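Local coordinates for protein TlmII (Streptoalloteichus hindustanus, PDB 4HVM) that probably takes part in tallysomycin biosynthesis as a condensation-domain protein of the nonribosomal peptide synthetase type, and may bind phosphopantetheine, at residues 13-24 with 70-79; 169-179 with 287-296. All coordinates share one frame; numbering follows the deposited sequence.

Interaction 1. Residues 13-24 with 70-79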
loop_
_atom_site.group_PDB
_atom_site.type_symbol
_atom_site.label_atom_id
_atom_site.label_comp_id
_atom_site.label_asym_id
_atom_site.label_seq_id
_atom_site.Cartn_x
_atom_site.Cartn_y
_atom_site.Cartn_z
ATOM N N LEU A 13 27.703 5.496 1.630
ATOM C CA LEU A 13 26.393 6.142 1.615
ATOM C C LEU A 13 25.832 6.228 0.202
ATOM O O LEU A 13 26.253 7.068 -0.589
ATOM C CB LEU A 13 26.459 7.544 2.229
ATOM C CG LEU A 13 26.280 7.687 3.741
ATOM C CD1 LEU A 13 27.509 7.205 4.506
ATOM C CD2 LEU A 13 25.950 9.128 4.097
ATOM N N ARG A 14 24.877 5.357 -0.107
ATOM C CA ARG A 14 24.239 5.357 -1.416
ATOM C C ARG A 14 23.135 6.411 -1.475
ATOM O O ARG A 14 22.459 6.674 -0.480
ATOM C CB ARG A 14 23.679 3.969 -1.736
ATOM C CG ARG A 14 23.231 3.791 -3.177
ATOM C CD ARG A 14 22.822 2.355 -3.462
ATOM N NE ARG A 14 22.580 2.132 -4.883
ATOM C CZ ARG A 14 23.524 1.795 -5.759
ATOM N NH1 ARG A 14 23.215 1.611 -7.035
ATOM N NH2 ARG A 14 24.778 1.643 -5.357
ATOM N N ARG A 15 22.963 7.021 -2.641
ATOM C CA ARG A 15 21.922 8.020 -2.829
ATOM C C ARG A 15 20.550 7.356 -2.775
ATOM O O ARG A 15 20.388 6.211 -3.192
ATOM C CB ARG A 15 22.109 8.734 -4.167
ATOM C CG ARG A 15 21.351 10.045 -4.298
ATOM C CD ARG A 15 21.909 11.100 -3.354
ATOM N NE ARG A 15 21.497 12.449 -3.732
ATOM C CZ ARG A 15 20.391 13.047 -3.299
ATOM N NH1 ARG A 15 19.573 12.415 -2.467
ATOM N NH2 ARG A 15 20.104 14.278 -3.700
ATOM N N ALA A 16 19.564 8.079 -2.254
ATOM C CA ALA A 16 18.209 7.553 -2.144
ATOM C C ALA A 16 17.495 7.613 -3.486
ATOM O O ALA A 16 17.755 8.504 -4.296
ATOM C CB ALA A 16 17.425 8.318 -1.096
ATOM N N SER A 17 16.584 6.671 -3.712
ATOM C CA SER A 17 15.831 6.612 -4.963
ATOM C C SER A 17 14.763 7.702 -5.037
ATOM O O SER A 17 14.522 8.414 -4.063
ATOM C CB SER A 17 15.195 5.231 -5.149
ATOM O OG SER A 17 14.189 4.989 -4.180
ATOM N N PHE A 18 14.117 7.820 -6.193
ATOM C CA PHE A 18 13.144 8.887 -6.423
ATOM C C PHE A 18 11.843 8.715 -5.633
ATOM O O PHE A 18 11.182 9.698 -5.290
ATOM C CB PHE A 18 12.857 9.029 -7.919
ATOM C CG PHE A 18 11.954 7.965 -8.474
ATOM C CD1 PHE A 18 12.410 6.672 -8.684
ATOM C CD2 PHE A 18 10.645 8.269 -8.800
ATOM C CE1 PHE A 18 11.563 5.700 -9.205
ATOM C CE2 PHE A 18 9.799 7.309 -9.318
ATOM C CZ PHE A 18 10.256 6.023 -9.521
ATOM N N LEU A 19 11.479 7.470 -5.346
ATOM C CA LEU A 19 10.295 7.190 -4.538
ATOM C C LEU A 19 10.591 7.409 -3.061
ATOM O O LEU A 19 9.706 7.779 -2.289
ATOM C CB LEU A 19 9.802 5.761 -4.772
ATOM C CG LEU A 19 9.155 5.498 -6.136
ATOM C CD1 LEU A 19 8.778 4.034 -6.287
ATOM C CD2 LEU A 19 7.943 6.401 -6.357
ATOM N N GLN A 20 11.840 7.171 -2.673
ATOM C CA GLN A 20 12.285 7.436 -1.309
ATOM C C GLN A 20 12.380 8.936 -1.063
ATOM O O GLN A 20 11.941 9.432 -0.028
ATOM C CB GLN A 20 13.635 6.770 -1.041
ATOM C CG GLN A 20 13.562 5.261 -0.928
ATOM C CD GLN A 20 14.923 4.631 -0.764
ATOM O OE1 GLN A 20 15.896 5.059 -1.385
ATOM N NE2 GLN A 20 15.005 3.610 0.078
ATOM N N ARG A 21 12.960 9.651 -2.023
ATOM C CA ARG A 21 13.033 11.108 -1.966
ATOM C C ARG A 21 11.636 11.723 -1.899
ATOM O O ARG A 21 11.389 12.645 -1.121
ATOM C CB ARG A 21 13.784 11.654 -3.184
ATOM C CG ARG A 21 15.254 11.972 -2.929
ATOM C CD ARG A 21 15.964 12.469 -4.188
ATOM N NE ARG A 21 16.436 11.367 -5.026
ATOM C CZ ARG A 21 15.997 11.105 -6.255
ATOM N NH1 ARG A 21 15.071 11.873 -6.812
ATOM N NH2 ARG A 21 16.493 10.077 -6.930
ATOM N N GLY A 22 10.729 11.200 -2.718
ATOM C CA GLY A 22 9.368 11.700 -2.777
ATOM C C GLY A 22 8.591 11.521 -1.487
ATOM O O GLY A 22 7.979 12.466 -0.993
ATOM N N ALA A 23 8.611 10.308 -0.942
ATOM C CA ALA A 23 7.903 10.016 0.300
ATOM C C ALA A 23 8.480 10.806 1.470
ATOM O O ALA A 23 7.756 11.200 2.384
ATOM C CB ALA A 23 7.951 8.529 0.593
ATOM N N TRP A 24 9.788 11.036 1.432
ATOM C CA TRP A 24 10.477 11.752 2.501
ATOM C C TRP A 24 10.025 13.206 2.593
ATOM O O TRP A 24 10.171 13.840 3.637
ATOM C CB TRP A 24 11.993 11.674 2.304
ATOM C CG TRP A 24 12.795 12.303 3.407
ATOM C CD1 TRP A 24 13.656 13.358 3.296
ATOM C CD2 TRP A 24 12.810 11.915 4.785
ATOM N NE1 TRP A 24 14.207 13.649 4.520
ATOM C CE2 TRP A 24 13.704 12.778 5.452
ATOM C CE3 TRP A 24 12.156 10.922 5.521
ATOM C CZ2 TRP A 24 13.958 12.678 6.819
ATOM C CZ3 TRP A 24 12.408 10.825 6.877
ATOM C CH2 TRP A 24 13.301 11.697 7.513
ATOM N N PHE A 70 18.435 6.246 7.236
ATOM C CA PHE A 70 18.491 7.389 6.333
ATOM C C PHE A 70 19.226 8.575 6.939
ATOM O O PHE A 70 19.150 8.820 8.143
ATOM C CB PHE A 70 17.084 7.798 5.900
ATOM C CG PHE A 70 16.387 6.762 5.073
ATOM C CD1 PHE A 70 16.619 6.676 3.710
ATOM C CD2 PHE A 70 15.511 5.863 5.656
ATOM C CE1 PHE A 70 15.986 5.717 2.945
ATOM C CE2 PHE A 70 14.873 4.904 4.896
ATOM C CZ PHE A 70 15.110 4.832 3.538
ATOM N N VAL A 71 19.943 9.305 6.092
ATOM C CA VAL A 71 20.676 10.481 6.530
ATOM C C VAL A 71 20.232 11.700 5.735
ATOM O O VAL A 71 20.548 11.830 4.551
ATOM C CB VAL A 71 22.194 10.296 6.359
ATOM C CG1 VAL A 71 22.923 11.564 6.769
ATOM C CG2 VAL A 71 22.683 9.104 7.170
ATOM N N ASP A 72 19.489 12.586 6.389
ATOM C CA ASP A 72 19.035 13.814 5.750
ATOM C C ASP A 72 20.060 14.920 5.961
ATOM O O ASP A 72 19.972 15.692 6.915
ATOM C CB ASP A 72 17.665 14.240 6.287
ATOM C CG ASP A 72 17.087 15.423 5.532
ATOM O OD1 ASP A 72 17.501 15.650 4.376
ATOM O OD2 ASP A 72 16.216 16.123 6.093
ATOM N N ASP A 73 21.035 14.979 5.061
ATOM C CA ASP A 73 22.094 15.978 5.121
ATOM C C ASP A 73 22.740 16.100 3.746
ATOM O O ASP A 73 23.345 15.143 3.258
ATOM C CB ASP A 73 23.140 15.597 6.172
ATOM C CG ASP A 73 24.280 16.594 6.244
ATOM O OD1 ASP A 73 24.115 17.644 6.903
ATOM O OD2 ASP A 73 25.340 16.328 5.639
ATOM N N ASP A 74 22.605 17.273 3.132
ATOM C CA ASP A 74 23.025 17.483 1.747
ATOM C C ASP A 74 22.296 16.493 0.837
ATOM O O ASP A 74 22.904 15.843 -0.013
ATOM C CB ASP A 74 24.547 17.353 1.606
ATOM C CG ASP A 74 25.057 17.876 0.280
ATOM O OD1 ASP A 74 24.567 18.934 -0.170
ATOM O OD2 ASP A 74 25.946 17.224 -0.309
ATOM N N GLY A 75 20.986 16.380 1.030
ATOM C CA GLY A 75 20.180 15.424 0.291
ATOM C C GLY A 75 19.863 14.200 1.129
ATOM O O GLY A 75 20.285 14.110 2.280
ATOM N N LEU A 76 19.124 13.256 0.557
ATOM C CA LEU A 76 18.759 12.034 1.268
ATOM C C LEU A 76 19.692 10.888 0.891
ATOM O O LEU A 76 19.945 10.648 -0.289
ATOM C CB LEU A 76 17.312 11.653 0.958
ATOM C CG LEU A 76 16.679 10.561 1.826
ATOM C CD1 LEU A 76 16.642 10.955 3.301
ATOM C CD2 LEU A 76 15.286 10.244 1.322
ATOM N N TRP A 77 20.195 10.180 1.897
ATOM C CA TRP A 77 21.167 9.115 1.669
ATOM C C TRP A 77 20.824 7.846 2.443
ATOM O O TRP A 77 20.152 7.897 3.473
ATOM C CB TRP A 77 22.572 9.586 2.051
ATOM C CG TRP A 77 23.011 10.822 1.331
ATOM C CD1 TRP A 77 22.724 12.111 1.671
ATOM C CD2 TRP A 77 23.824 10.888 0.151
ATOM N NE1 TRP A 77 23.305 12.977 0.775
ATOM C CE2 TRP A 77 23.987 12.252 -0.166
ATOM C CE3 TRP A 77 24.429 9.928 -0.666
ATOM C CZ2 TRP A 77 24.727 12.679 -1.267
ATOM C CZ3 TRP A 77 25.164 10.355 -1.759
ATOM C CH2 TRP A 77 25.307 11.718 -2.049
HETATM N N MSE A 78 21.286 6.708 1.938
HETATM C CA MSE A 78 21.077 5.433 2.616
HETATM C C MSE A 78 22.354 4.959 3.305
HETATM O O MSE A 78 23.451 5.100 2.769
HETATM C CB MSE A 78 20.559 4.371 1.639
HETATM C CG MSE A 78 19.061 4.435 1.397
HETATM SE SE MSE A 78 18.456 3.277 -0.047
HETATM C CE MSE A 78 19.276 1.600 0.491
ATOM N N ARG A 79 22.196 4.400 4.499
ATOM C CA ARG A 79 23.326 3.950 5.301
ATOM C C ARG A 79 23.063 2.533 5.797
ATOM O O ARG A 79 22.052 2.282 6.453
ATOM C CB ARG A 79 23.515 4.894 6.489
ATOM C CG ARG A 79 24.703 4.589 7.389
ATOM C CD ARG A 79 24.686 5.489 8.624
ATOM N NE ARG A 79 25.952 5.467 9.354
ATOM C CZ ARG A 79 26.979 6.272 9.093
ATOM N NH1 ARG A 79 26.896 7.164 8.114
ATOM N NH2 ARG A 79 28.094 6.185 9.809
#
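R15 lays its CD over one face of the W77 indole, 3.6 Å from the centroid of the six-membered ring, a CH-pi contact. Its chain, with CG anti to the backbone N (chi1 -163°) and a bend at chi2, carries NH1 past the ring to L76 O at 2.8 Å, though this end is poorly ordered. That carbonyl also accepts from A16 N, which comes from above its plane. On the indole's five-membered ring NE1 donates to D74 O in the 73-75 turn, which helps to fix the ring's rotation. A valine in place of W77 would probably leave the R15 aliphatic chain without its platform and D74 O without this donor. L76 CD1 sits over the five-membered ring of W24, 3.8 Å from its centroid, and CD2 is 3.7 Å from W24 CB. Selenomethionine M78 brings SE within 3.4 Å of Q20 OE1, which accepts from S17 N, while Q20 NE2 donates to M143 O and meets the F70 ring at its edge. M78 N to R14 O, 2.7 Å, ties the backbones. Strand 13-15 edges the antiparallel sheet 13-15, 76-80, 68-72, and helix 18-27 packs on its hairpin through Q20 and W24 against M78 and L76.

Interaction 2. Residues 169-179 with 287-296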
loop_
_atom_site.group_PDB
_atom_site.type_symbol
_atom_site.label_atom_id
_atom_site.label_comp_id
_atom_site.label_asym_id
_atom_site.label_seq_id
_atom_site.Cartn_x
_atom_site.Cartn_y
_atom_site.Cartn_z
ATOM N N GLN A 169 18.198 -15.582 -6.288
ATOM C CA GLN A 169 16.871 -15.622 -6.890
ATOM C C GLN A 169 16.247 -14.230 -6.879
ATOM O O GLN A 169 15.404 -13.908 -7.717
ATOM C CB GLN A 169 15.975 -16.600 -6.128
ATOM C CG GLN A 169 14.792 -17.135 -6.921
ATOM C CD GLN A 169 15.163 -18.316 -7.799
ATOM O OE1 GLN A 169 16.335 -18.669 -7.924
ATOM N NE2 GLN A 169 14.159 -18.938 -8.408
ATOM N N TYR A 170 16.666 -13.409 -5.921
ATOM C CA TYR A 170 16.153 -12.052 -5.788
ATOM C C TYR A 170 17.126 -11.048 -6.396
ATOM O O TYR A 170 18.324 -11.309 -6.501
ATOM C CB TYR A 170 15.909 -11.707 -4.314
ATOM C CG TYR A 170 14.954 -12.641 -3.601
ATOM C CD1 TYR A 170 15.410 -13.817 -3.019
ATOM C CD2 TYR A 170 13.597 -12.343 -3.504
ATOM C CE1 TYR A 170 14.545 -14.674 -2.368
ATOM C CE2 TYR A 170 12.723 -13.197 -2.852
ATOM C CZ TYR A 170 13.204 -14.360 -2.286
ATOM O OH TYR A 170 12.339 -15.211 -1.637
ATOM N N ARG A 171 16.600 -9.893 -6.786
ATOM C CA ARG A 171 17.415 -8.826 -7.350
ATOM C C ARG A 171 17.590 -7.714 -6.323
ATOM O O ARG A 171 16.605 -7.177 -5.815
ATOM C CB ARG A 171 16.753 -8.270 -8.609
ATOM C CG ARG A 171 17.592 -7.260 -9.368
ATOM C CD ARG A 171 16.828 -6.728 -10.568
ATOM N NE ARG A 171 17.623 -5.813 -11.379
ATOM C CZ ARG A 171 17.125 -5.049 -12.347
ATOM N NH1 ARG A 171 15.826 -5.081 -12.622
ATOM N NH2 ARG A 171 17.926 -4.248 -13.036
ATOM N N ASP A 172 18.840 -7.373 -6.021
ATOM C CA ASP A 172 19.143 -6.349 -5.023
ATOM C C ASP A 172 18.620 -4.983 -5.470
ATOM O O ASP A 172 18.701 -4.630 -6.647
ATOM C CB ASP A 172 20.654 -6.292 -4.756
ATOM C CG ASP A 172 20.998 -5.615 -3.435
ATOM O OD1 ASP A 172 20.307 -4.646 -3.048
ATOM O OD2 ASP A 172 21.968 -6.055 -2.780
ATOM N N PHE A 173 18.076 -4.229 -4.519
ATOM C CA PHE A 173 17.515 -2.913 -4.799
ATOM C C PHE A 173 18.582 -1.928 -5.256
ATOM O O PHE A 173 18.278 -0.937 -5.916
ATOM C CB PHE A 173 16.796 -2.368 -3.563
ATOM C CG PHE A 173 16.251 -0.980 -3.743
ATOM C CD1 PHE A 173 15.105 -0.768 -4.487
ATOM C CD2 PHE A 173 16.883 0.112 -3.169
ATOM C CE1 PHE A 173 14.598 0.503 -4.657
ATOM C CE2 PHE A 173 16.380 1.388 -3.336
ATOM C CZ PHE A 173 15.235 1.583 -4.081
ATOM N N ALA A 174 19.829 -2.210 -4.902
ATOM C CA ALA A 174 20.950 -1.355 -5.269
ATOM C C ALA A 174 21.065 -1.185 -6.786
ATOM O O ALA A 174 21.529 -0.153 -7.275
ATOM C CB ALA A 174 22.237 -1.918 -4.698
ATOM N N GLU A 175 20.634 -2.200 -7.526
ATOM C CA GLU A 175 20.718 -2.171 -8.983
ATOM C C GLU A 175 19.710 -1.206 -9.601
ATOM O O GLU A 175 19.898 -0.745 -10.728
ATOM C CB GLU A 175 20.515 -3.572 -9.565
ATOM C CG GLU A 175 21.524 -4.608 -9.095
ATOM C CD GLU A 175 21.331 -5.958 -9.768
ATOM O OE1 GLU A 175 20.471 -6.057 -10.670
ATOM O OE2 GLU A 175 22.041 -6.915 -9.392
ATOM N N VAL A 176 18.643 -0.905 -8.866
ATOM C CA VAL A 176 17.578 -0.048 -9.383
ATOM C C VAL A 176 17.339 1.191 -8.522
ATOM O O VAL A 176 16.340 1.889 -8.693
ATOM C CB VAL A 176 16.249 -0.820 -9.531
ATOM C CG1 VAL A 176 16.401 -1.947 -10.540
ATOM C CG2 VAL A 176 15.795 -1.361 -8.185
ATOM N N ALA A 177 18.256 1.461 -7.600
ATOM C CA ALA A 177 18.140 2.635 -6.743
ATOM C C ALA A 177 18.271 3.917 -7.556
ATOM O O ALA A 177 17.644 4.927 -7.241
ATOM C CB ALA A 177 19.177 2.595 -5.643
ATOM N N ASP A 178 19.086 3.868 -8.606
ATOM C CA ASP A 178 19.300 5.025 -9.467
ATOM C C ASP A 178 18.271 5.070 -10.589
ATOM O O ASP A 178 18.230 6.026 -11.363
ATOM C CB ASP A 178 20.707 4.991 -10.066
ATOM C CG ASP A 178 21.788 4.858 -9.011
ATOM O OD1 ASP A 178 21.541 5.254 -7.851
ATOM O OD2 ASP A 178 22.885 4.358 -9.343
ATOM N N PHE A 179 17.440 4.034 -10.675
ATOM C CA PHE A 179 16.464 3.930 -11.756
ATOM C C PHE A 179 15.355 4.972 -11.661
ATOM O O PHE A 179 14.853 5.270 -10.577
ATOM C CB PHE A 179 15.859 2.525 -11.817
ATOM C CG PHE A 179 14.769 2.383 -12.840
ATOM C CD1 PHE A 179 15.075 2.320 -14.191
ATOM C CD2 PHE A 179 13.439 2.309 -12.454
ATOM C CE1 PHE A 179 14.079 2.189 -15.137
ATOM C CE2 PHE A 179 12.436 2.176 -13.395
ATOM C CZ PHE A 179 12.758 2.117 -14.740
ATOM N N LEU A 287 6.893 -1.987 -15.431
ATOM C CA LEU A 287 8.153 -1.644 -16.089
ATOM C C LEU A 287 9.110 -2.825 -16.214
ATOM O O LEU A 287 10.263 -2.662 -16.619
ATOM C CB LEU A 287 8.837 -0.483 -15.365
ATOM C CG LEU A 287 8.140 0.877 -15.467
ATOM C CD1 LEU A 287 8.981 1.975 -14.825
ATOM C CD2 LEU A 287 7.819 1.220 -16.914
ATOM N N GLN A 288 8.620 -4.011 -15.866
ATOM C CA GLN A 288 9.404 -5.241 -15.944
ATOM C C GLN A 288 10.717 -5.179 -15.165
ATOM O O GLN A 288 11.731 -5.717 -15.605
ATOM C CB GLN A 288 9.652 -5.654 -17.401
ATOM C CG GLN A 288 8.489 -6.404 -18.028
ATOM C CD GLN A 288 7.286 -5.515 -18.265
ATOM O OE1 GLN A 288 7.412 -4.401 -18.777
ATOM N NE2 GLN A 288 6.109 -6.001 -17.888
ATOM N N LEU A 289 10.691 -4.524 -14.007
ATOM C CA LEU A 289 11.800 -4.610 -13.069
ATOM C C LEU A 289 11.703 -5.983 -12.412
ATOM O O LEU A 289 10.610 -6.538 -12.298
ATOM C CB LEU A 289 11.723 -3.499 -12.021
ATOM C CG LEU A 289 11.466 -2.078 -12.528
ATOM C CD1 LEU A 289 11.422 -1.081 -11.374
ATOM C CD2 LEU A 289 12.506 -1.660 -13.563
ATOM N N GLY A 290 12.832 -6.538 -11.988
ATOM C CA GLY A 290 12.842 -7.900 -11.485
ATOM C C GLY A 290 12.121 -8.108 -10.166
ATOM O O GLY A 290 11.403 -7.232 -9.680
ATOM N N SER A 291 12.310 -9.287 -9.583
ATOM C CA SER A 291 11.788 -9.562 -8.252
ATOM C C SER A 291 12.606 -8.800 -7.209
ATOM O O SER A 291 13.397 -9.384 -6.467
ATOM C CB SER A 291 11.800 -11.063 -7.967
ATOM O OG SER A 291 13.064 -11.624 -8.263
ATOM N N VAL A 292 12.409 -7.488 -7.164
ATOM C CA VAL A 292 13.205 -6.625 -6.301
ATOM C C VAL A 292 12.506 -6.343 -4.979
ATOM O O VAL A 292 11.345 -5.938 -4.957
ATOM C CB VAL A 292 13.504 -5.275 -6.991
ATOM C CG1 VAL A 292 14.260 -4.344 -6.052
ATOM C CG2 VAL A 292 14.285 -5.497 -8.272
ATOM N N VAL A 293 13.214 -6.568 -3.878
ATOM C CA VAL A 293 12.720 -6.174 -2.565
ATOM C C VAL A 293 13.078 -4.714 -2.334
ATOM O O VAL A 293 14.256 -4.362 -2.277
ATOM C CB VAL A 293 13.334 -7.035 -1.435
ATOM C CG1 VAL A 293 13.010 -6.451 -0.067
ATOM C CG2 VAL A 293 12.838 -8.464 -1.527
ATOM N N GLY A 294 12.059 -3.868 -2.215
ATOM C CA GLY A 294 12.262 -2.448 -2.003
ATOM C C GLY A 294 11.079 -1.589 -2.405
ATOM O O GLY A 294 10.045 -2.102 -2.835
ATOM N N PRO A 295 11.227 -0.264 -2.267
ATOM C CA PRO A 295 10.174 0.688 -2.633
ATOM C C PRO A 295 10.064 0.888 -4.143
ATOM O O PRO A 295 10.836 1.651 -4.725
ATOM C CB PRO A 295 10.630 1.985 -1.963
ATOM C CG PRO A 295 12.115 1.869 -1.898
ATOM C CD PRO A 295 12.412 0.408 -1.702
ATOM N N LEU A 296 9.100 0.213 -4.762
ATOM C CA LEU A 296 8.870 0.335 -6.195
ATOM C C LEU A 296 7.381 0.504 -6.511
ATOM O O LEU A 296 6.929 0.209 -7.617
ATOM C CB LEU A 296 9.448 -0.876 -6.931
ATOM C CG LEU A 296 10.977 -0.940 -6.984
ATOM C CD1 LEU A 296 11.432 -2.194 -7.702
ATOM C CD2 LEU A 296 11.552 0.299 -7.656
#
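Two sequence motifs of condensation domains meet here: 170-174 (YRDFA) fits the family's YxDFA motif, and V293 and G294 fall where the family carries its VG-containing motif. R171 N donates to S291 O at 3.3 Å, almost straight at 179°, S291 being the centre of an inverse gamma turn. The extended R171 chain (CG anti to the backbone N, chi1 -173°) passes across V292, with CD 3.6 Å from V292 CG2. NE then forms a salt bridge with E175 OE1 at 2.9 Å, in the guanidinium plane, and V176 CG1 sits over the centre of that plane. The motif phenylalanine, F173, is buried: P295 CD lies over one face of its ring, 3.7 Å from CE1, and V292 CG1 meets the edge. Just before it D172 closes an Asx turn, its OD1 taking A174 N. V176 CG2 and V292 CG1 meet tip to tip at 4.0 Å. G294 passes close to the F173 ring, and its N donates to S149 OG. At the far end the F179 ring takes L289 CD2 over a face and L287 CD1 at its edge, 3.7 Å from CE2. Y170 OH bonds Q159 OE1 on helix 147-161, and L296 N bonds D146 OD2.

How the interactions relate
The centres of interactions 1 and 2 lie about 16 Å apart, and along the chain interaction 1 closes before interaction 2 opens. Interaction 1 belongs to the small three-stranded sheet and helix 18-27, near the start of the chain. Interaction 2 joins the loop between helices 147-161 and 185-198 to the loop leading into strand 297-305 of the six-stranded sheet, so it connects the two halves of the chain. The two contacts touch directly: S17 packs on F173 and A177, F18 on F179, and L19 on P295. The N-terminal segment therefore lies against both loops of interaction 2, consistent with the place where the two lobes of a condensation domain meet.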